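Local coordinates for protein putative phosphatase (DUF442) (Shewanella putrefaciens CN-32, PDB 3GXH) that is a putative phosphatase of the protein tyrosine phosphatase superfamily that probably hydrolyses phosphate esters, at residues Q16-Q21 against L116-Q121; E86-A91 against S111-L116. All coordinates share one frame; numbering follows the deposited sequence. Where two conformers were deposited one is given.

Contact 1 of 2, residues Q16-Q21 against L116-Q121; sequences QQQAPQ and LYQLKQ
Gln118 reaches Gln18 with its chain straight beyond CG (chi2 -177°), carrying the amide outward from the helix, whereas Gln18 folds back at its second torsion (chi2 -69°), a bend that brings its OE1 to a water shared with Gln118 OE1. The case shows how one extended glutamine can join a helix to an edge strand with little buried surface, here about 103 Å² in all. Gln118 NE2 donates to Gln18 O over 2.9 Å, and the bond is close to straight at the hydrogen (167°). The acceptor lies in the plane of the Gln118 amide, yet the donor stands well above the plane of the Gln18 carbonyl instead of on a lone pair. Gln118 NE2 also packs against two beta carbons, 3.6 Å from Ala19 CB and 3.7 Å from Gln18 CB. Both of these beta carbons are directed toward the helix, consistent with the classic beta bulge in which Gln18 and Ala19 together face Leu22. At the other end of the amide, the water lies 2.6 Å from Gln118 OE1 and 2.8 Å from Gln18 OE1, and is placed to donate to both oxygens. It has more acceptors nearby than protons, so the bridge may be shared with other atoms. The Gln18 amide is held on its nitrogen side too, where NE2 donates to Ser24 OG and to Thr130 O, which sets the amide's rotation and leaves OE1 for the water. Through Gln118, the contact thus ties the last turn of helix 108-120 to strand 16-19, one of the two outermost strands of the sheet and antiparallel to its neighbour 22-25, while Tyr117 turns to Leu22 and to helix 82-94.

Contact 2 of 2, residues E86-A91 against S111-L116; sequences EAFFAA and SAFAYL
Phe88 and Phe113 meet where two helices of the phosphatase alpha/beta fold, 82-94 and 108-120, pack across each other; in the chain they precede and follow strand 100-103. The axes of the two short segments approach to 10.4 Å and cross at -66°, and large side chains fill the space between. Phe88 and Phe113 pass alongside each other, each pointing toward the other's helix. The contact is reciprocal: Phe88 CB lies 3.8 Å from Phe113 CD2, at the edge of that ring, and Phe113 CB is 3.8 Å from Phe88 CD2. Their planes are turned 50° from each other, a slanted pairing that is neither a stack nor a T-shape. The Phe88 ring, turned away from its own amide nitrogen by a chi1 of 173°, runs along the opposite helix, where Phe88 CE2 comes 3.5 Å from Phe113 O. Trp144 of helix 142-154 and the loop residues Leu47 and Val75 also touch the Phe113 side chain, which is buried. Phe89 is the third large contributor. Its CB leaves the helix at a slant, but the ring swings across to the next turn of the partner and also takes a cation-pi contact from Lys120. There, Phe89 CZ settles 3.7 Å from Leu116 O and 4.0 Å from Leu116 CB.

In the fold
Helix 108-120 serves both contacts, and their centres lie about 9 Å apart. They touch directly: Tyr117 CA lies 3.5 Å from Phe89 CE1, Tyr117 CB is 3.8 Å from Phe88 CE2, and Gln18 CG is 4.0 Å from Ala114 CB. Contact 2 sets Phe113 and Leu116 of the helix against Phe88 and Phe89 of helix 82-94, while contact 1, only partly buried, links the helix's last turn to strand 16-19 through a glutamine amide and a water. The helix follows the loop after strand 100-103, where phosphatases of this superfamily bind phosphate; contact 2 lies nearer to that loop along the helix than contact 1 does.

Contact 1 of 2, residues Q16-Q21 against L116-Q121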
loop_
_atom_site.group_PDB
_atom_site.type_symbol
_atom_site.label_atom_id
_atom_site.label_comp_id
_atom_site.label_asym_id
_atom_site.label_seq_id
_atom_site.Cartn_x
_atom_site.Cartn_y
_atom_site.Cartn_z
ATOM N N GLN A 16 3.688 -1.723 8.106
ATOM C CA GLN A 16 2.819 -1.089 9.078
ATOM C C GLN A 16 1.414 -1.544 8.867
ATOM O O GLN A 16 0.823 -1.312 7.787
ATOM C CB GLN A 16 2.857 0.439 8.938
ATOM C CG GLN A 16 2.073 1.179 10.041
ATOM C CD GLN A 16 2.261 2.689 10.017
ATOM O OE1 GLN A 16 3.319 3.195 9.653
ATOM N NE2 GLN A 16 1.231 3.407 10.398
ATOM N N GLN A 17 0.827 -2.114 9.911
ATOM C CA GLN A 17 -0.577 -2.491 9.866
ATOM C C GLN A 17 -1.427 -1.251 9.996
ATOM O O GLN A 17 -1.298 -0.497 10.941
ATOM C CB GLN A 17 -0.909 -3.433 10.985
ATOM C CG GLN A 17 -2.343 -3.757 11.018
ATOM C CD GLN A 17 -2.513 -5.216 11.078
ATOM O OE1 GLN A 17 -2.859 -5.849 10.053
ATOM N NE2 GLN A 17 -2.170 -5.805 12.228
ATOM N N GLN A 18 -2.272 -1.012 9.031
ATOM C CA GLN A 18 -3.083 0.156 8.938
ATOM C C GLN A 18 -4.476 -0.084 9.520
ATOM O O GLN A 18 -5.071 0.851 10.091
ATOM C CB GLN A 18 -3.148 0.676 7.519
ATOM C CG GLN A 18 -1.772 1.100 6.927
ATOM C CD GLN A 18 -1.203 2.358 7.588
ATOM O OE1 GLN A 18 -1.780 2.920 8.547
ATOM N NE2 GLN A 18 -0.033 2.790 7.093
ATOM N N ALA A 19 -4.925 -1.337 9.448
ATOM C CA ALA A 19 -6.223 -1.793 9.946
ATOM C C ALA A 19 -6.200 -3.310 10.037
ATOM O O ALA A 19 -5.312 -3.954 9.515
ATOM C CB ALA A 19 -7.280 -1.363 9.023
ATOM N N PRO A 20 -7.158 -3.917 10.761
ATOM C CA PRO A 20 -7.073 -5.374 10.860
ATOM C C PRO A 20 -6.990 -6.142 9.504
ATOM O O PRO A 20 -6.279 -7.177 9.484
ATOM C CB PRO A 20 -8.327 -5.731 11.684
ATOM C CG PRO A 20 -8.425 -4.514 12.634
ATOM C CD PRO A 20 -8.123 -3.344 11.720
ATOM N N GLN A 21 -7.592 -5.628 8.433
ATOM C CA GLN A 21 -7.453 -6.236 7.058
ATOM C C GLN A 21 -6.580 -5.471 6.019
ATOM O O GLN A 21 -6.673 -5.741 4.821
ATOM C CB GLN A 21 -8.821 -6.487 6.406
ATOM C CG GLN A 21 -9.828 -7.339 7.233
ATOM C CD GLN A 21 -11.191 -7.602 6.475
ATOM O OE1 GLN A 21 -11.949 -6.674 6.149
ATOM N NE2 GLN A 21 -11.408 -8.836 6.116
ATOM N N LEU A 116 -5.544 7.851 2.410
ATOM C CA LEU A 116 -6.650 8.372 1.657
ATOM C C LEU A 116 -7.823 7.402 1.641
ATOM O O LEU A 116 -9.000 7.837 1.661
ATOM C CB LEU A 116 -6.217 8.714 0.232
ATOM C CG LEU A 116 -5.335 9.967 0.179
ATOM C CD1 LEU A 116 -4.810 10.147 -1.245
ATOM C CD2 LEU A 116 -6.047 11.258 0.652
ATOM N N TYR A 117 -7.545 6.108 1.611
ATOM C CA TYR A 117 -8.579 5.106 1.617
ATOM C C TYR A 117 -9.337 5.133 2.920
ATOM O O TYR A 117 -10.580 5.120 2.938
ATOM C CB TYR A 117 -7.981 3.713 1.365
ATOM C CG TYR A 117 -8.935 2.589 1.633
ATOM C CD1 TYR A 117 -9.913 2.273 0.705
ATOM C CD2 TYR A 117 -8.888 1.860 2.846
ATOM C CE1 TYR A 117 -10.813 1.227 0.952
ATOM C CE2 TYR A 117 -9.803 0.828 3.096
ATOM C CZ TYR A 117 -10.726 0.529 2.135
ATOM O OH TYR A 117 -11.635 -0.483 2.417
ATOM N N GLN A 118 -8.620 5.130 4.019
ATOM C CA GLN A 118 -9.288 5.151 5.316
ATOM C C GLN A 118 -10.106 6.428 5.481
ATOM O O GLN A 118 -11.220 6.411 6.033
ATOM C CB GLN A 118 -8.306 4.966 6.442
ATOM C CG GLN A 118 -7.637 3.588 6.383
ATOM C CD GLN A 118 -6.683 3.294 7.521
ATOM O OE1 GLN A 118 -6.001 4.186 8.060
ATOM N NE2 GLN A 118 -6.607 1.996 7.885
ATOM N N LEU A 119 -9.539 7.537 5.012
ATOM C CA LEU A 119 -10.232 8.826 5.089
ATOM C C LEU A 119 -11.539 8.769 4.309
ATOM O O LEU A 119 -12.610 9.136 4.828
ATOM C CB LEU A 119 -9.287 9.924 4.592
ATOM C CG LEU A 119 -9.825 11.334 4.706
ATOM C CD1 LEU A 119 -10.017 11.692 6.188
ATOM C CD2 LEU A 119 -8.844 12.291 4.029
ATOM N N LYS A 120 -11.519 8.235 3.091
ATOM C CA LYS A 120 -12.750 8.226 2.280
ATOM C C LYS A 120 -13.780 7.204 2.762
ATOM O O LYS A 120 -15.001 7.379 2.545
ATOM C CB LYS A 120 -12.409 8.029 0.815
ATOM C CG LYS A 120 -12.154 6.622 0.463
ATOM C CD LYS A 120 -13.376 5.842 -0.033
ATOM C CE LYS A 120 -12.891 4.545 -0.658
ATOM N NZ LYS A 120 -13.997 3.592 -0.914
ATOM N N GLN A 121 -13.330 6.143 3.426
ATOM C CA GLN A 121 -14.200 5.150 4.038
ATOM C C GLN A 121 -14.899 5.703 5.290
ATOM O O GLN A 121 -15.693 5.004 5.906
ATOM C CB GLN A 121 -13.396 3.905 4.409
ATOM C CG GLN A 121 -12.970 3.116 3.226
ATOM C CD GLN A 121 -14.152 2.472 2.579
ATOM O OE1 GLN A 121 -14.688 2.979 1.597
ATOM N NE2 GLN A 121 -14.610 1.377 3.166
HETATM O O HOH W 1 -4.119 3.837 9.868
#

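Contact 2 of 2, residues E86-A91 against S111-L116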
loop_
_atom_site.group_PDB
_atom_site.type_symbol
_atom_site.label_atom_id
_atom_site.label_comp_id
_atom_site.label_asym_id
_atom_site.label_seq_id
_atom_site.Cartn_x
_atom_site.Cartn_y
_atom_site.Cartn_z
ATOM N N GLU A 86 -7.915 6.630 -7.316
ATOM C CA GLU A 86 -9.222 6.052 -7.651
ATOM C C GLU A 86 -9.133 4.592 -8.091
ATOM O O GLU A 86 -9.949 3.778 -7.711
ATOM C CB GLU A 86 -9.906 6.869 -8.742
ATOM C CG GLU A 86 -10.346 8.243 -8.276
ATOM C CD GLU A 86 -11.497 8.199 -7.291
ATOM O OE1 GLU A 86 -12.282 7.219 -7.321
ATOM O OE2 GLU A 86 -11.614 9.158 -6.488
ATOM N N ALA A 87 -8.100 4.270 -8.865
ATOM C CA ALA A 87 -7.892 2.913 -9.268
ATOM C C ALA A 87 -7.624 2.011 -8.045
ATOM O O ALA A 87 -8.107 0.882 -7.931
ATOM C CB ALA A 87 -6.709 2.834 -10.338
ATOM N N PHE A 88 -6.832 2.517 -7.110
ATOM C CA PHE A 88 -6.644 1.798 -5.845
ATOM C C PHE A 88 -7.944 1.616 -5.082
ATOM O O PHE A 88 -8.235 0.551 -4.572
ATOM C CB PHE A 88 -5.590 2.547 -4.995
ATOM C CG PHE A 88 -5.422 2.015 -3.618
ATOM C CD1 PHE A 88 -4.940 0.734 -3.408
ATOM C CD2 PHE A 88 -5.673 2.823 -2.503
ATOM C CE1 PHE A 88 -4.816 0.219 -2.102
ATOM C CE2 PHE A 88 -5.536 2.319 -1.194
ATOM C CZ PHE A 88 -5.107 1.026 -1.002
ATOM N N PHE A 89 -8.712 2.683 -4.964
ATOM C CA PHE A 89 -9.981 2.572 -4.276
ATOM C C PHE A 89 -10.915 1.545 -4.917
ATOM O O PHE A 89 -11.531 0.711 -4.225
ATOM C CB PHE A 89 -10.738 3.909 -4.261
ATOM C CG PHE A 89 -10.140 5.027 -3.431
ATOM C CD1 PHE A 89 -9.102 4.866 -2.529
ATOM C CD2 PHE A 89 -10.692 6.295 -3.575
ATOM C CE1 PHE A 89 -8.660 5.923 -1.779
ATOM C CE2 PHE A 89 -10.241 7.366 -2.828
ATOM C CZ PHE A 89 -9.190 7.171 -1.930
ATOM N N ALA A 90 -10.919 1.500 -6.259
ATOM C CA ALA A 90 -11.725 0.519 -6.975
ATOM C C ALA A 90 -11.224 -0.881 -6.746
ATOM O O ALA A 90 -12.008 -1.816 -6.627
ATOM C CB ALA A 90 -11.792 0.850 -8.489
ATOM N N ALA A 91 -9.900 -1.055 -6.691
ATOM C CA ALA A 91 -9.358 -2.376 -6.424
ATOM C C ALA A 91 -9.727 -2.848 -5.013
ATOM O O ALA A 91 -10.066 -4.007 -4.791
ATOM C CB ALA A 91 -7.832 -2.383 -6.603
ATOM N N SER A 111 1.580 4.092 2.156
ATOM C CA SER A 111 0.991 4.661 3.385
ATOM C C SER A 111 0.118 5.895 3.059
ATOM O O SER A 111 -0.916 6.086 3.712
ATOM C CB SER A 111 2.052 4.987 4.428
ATOM O OG SER A 111 2.927 6.040 4.016
ATOM N N ALA A 112 0.504 6.663 2.044
ATOM C CA ALA A 112 -0.299 7.820 1.595
ATOM C C ALA A 112 -1.640 7.335 1.031
ATOM O O ALA A 112 -2.686 7.873 1.330
ATOM C CB ALA A 112 0.479 8.681 0.590
ATOM N N PHE A 113 -1.585 6.301 0.201
ATOM C CA PHE A 113 -2.801 5.754 -0.404
ATOM C C PHE A 113 -3.676 5.093 0.664
ATOM O O PHE A 113 -4.901 5.211 0.634
ATOM C CB PHE A 113 -2.487 4.751 -1.537
ATOM C CG PHE A 113 -2.236 5.384 -2.889
ATOM C CD1 PHE A 113 -1.513 6.564 -3.032
ATOM C CD2 PHE A 113 -2.662 4.742 -4.036
ATOM C CE1 PHE A 113 -1.262 7.112 -4.284
ATOM C CE2 PHE A 113 -2.412 5.317 -5.255
ATOM C CZ PHE A 113 -1.720 6.463 -5.389
ATOM N N ALA A 114 -3.056 4.419 1.639
ATOM C CA ALA A 114 -3.832 3.846 2.732
ATOM C C ALA A 114 -4.532 4.945 3.539
ATOM O O ALA A 114 -5.710 4.801 3.915
ATOM C CB ALA A 114 -2.952 2.995 3.665
ATOM N N TYR A 115 -3.857 6.038 3.813
ATOM C CA TYR A 115 -4.472 7.166 4.508
ATOM C C TYR A 115 -5.690 7.665 3.736
ATOM O O TYR A 115 -6.765 7.856 4.316
ATOM C CB TYR A 115 -3.452 8.285 4.662
ATOM C CG TYR A 115 -4.076 9.571 5.106
ATOM C CD1 TYR A 115 -4.553 9.697 6.399
ATOM C CD2 TYR A 115 -4.264 10.635 4.215
ATOM C CE1 TYR A 115 -5.170 10.864 6.822
ATOM C CE2 TYR A 115 -4.874 11.818 4.628
ATOM C CZ TYR A 115 -5.323 11.920 5.917
ATOM O OH TYR A 115 -5.937 13.119 6.327
ATOM N N LEU A 116 -5.544 7.851 2.410
ATOM C CA LEU A 116 -6.650 8.372 1.657
ATOM C C LEU A 116 -7.823 7.402 1.641
ATOM O O LEU A 116 -9.000 7.837 1.661
ATOM C CB LEU A 116 -6.217 8.714 0.232
ATOM C CG LEU A 116 -5.335 9.967 0.179
ATOM C CD1 LEU A 116 -4.810 10.147 -1.245
ATOM C CD2 LEU A 116 -6.047 11.258 0.652
#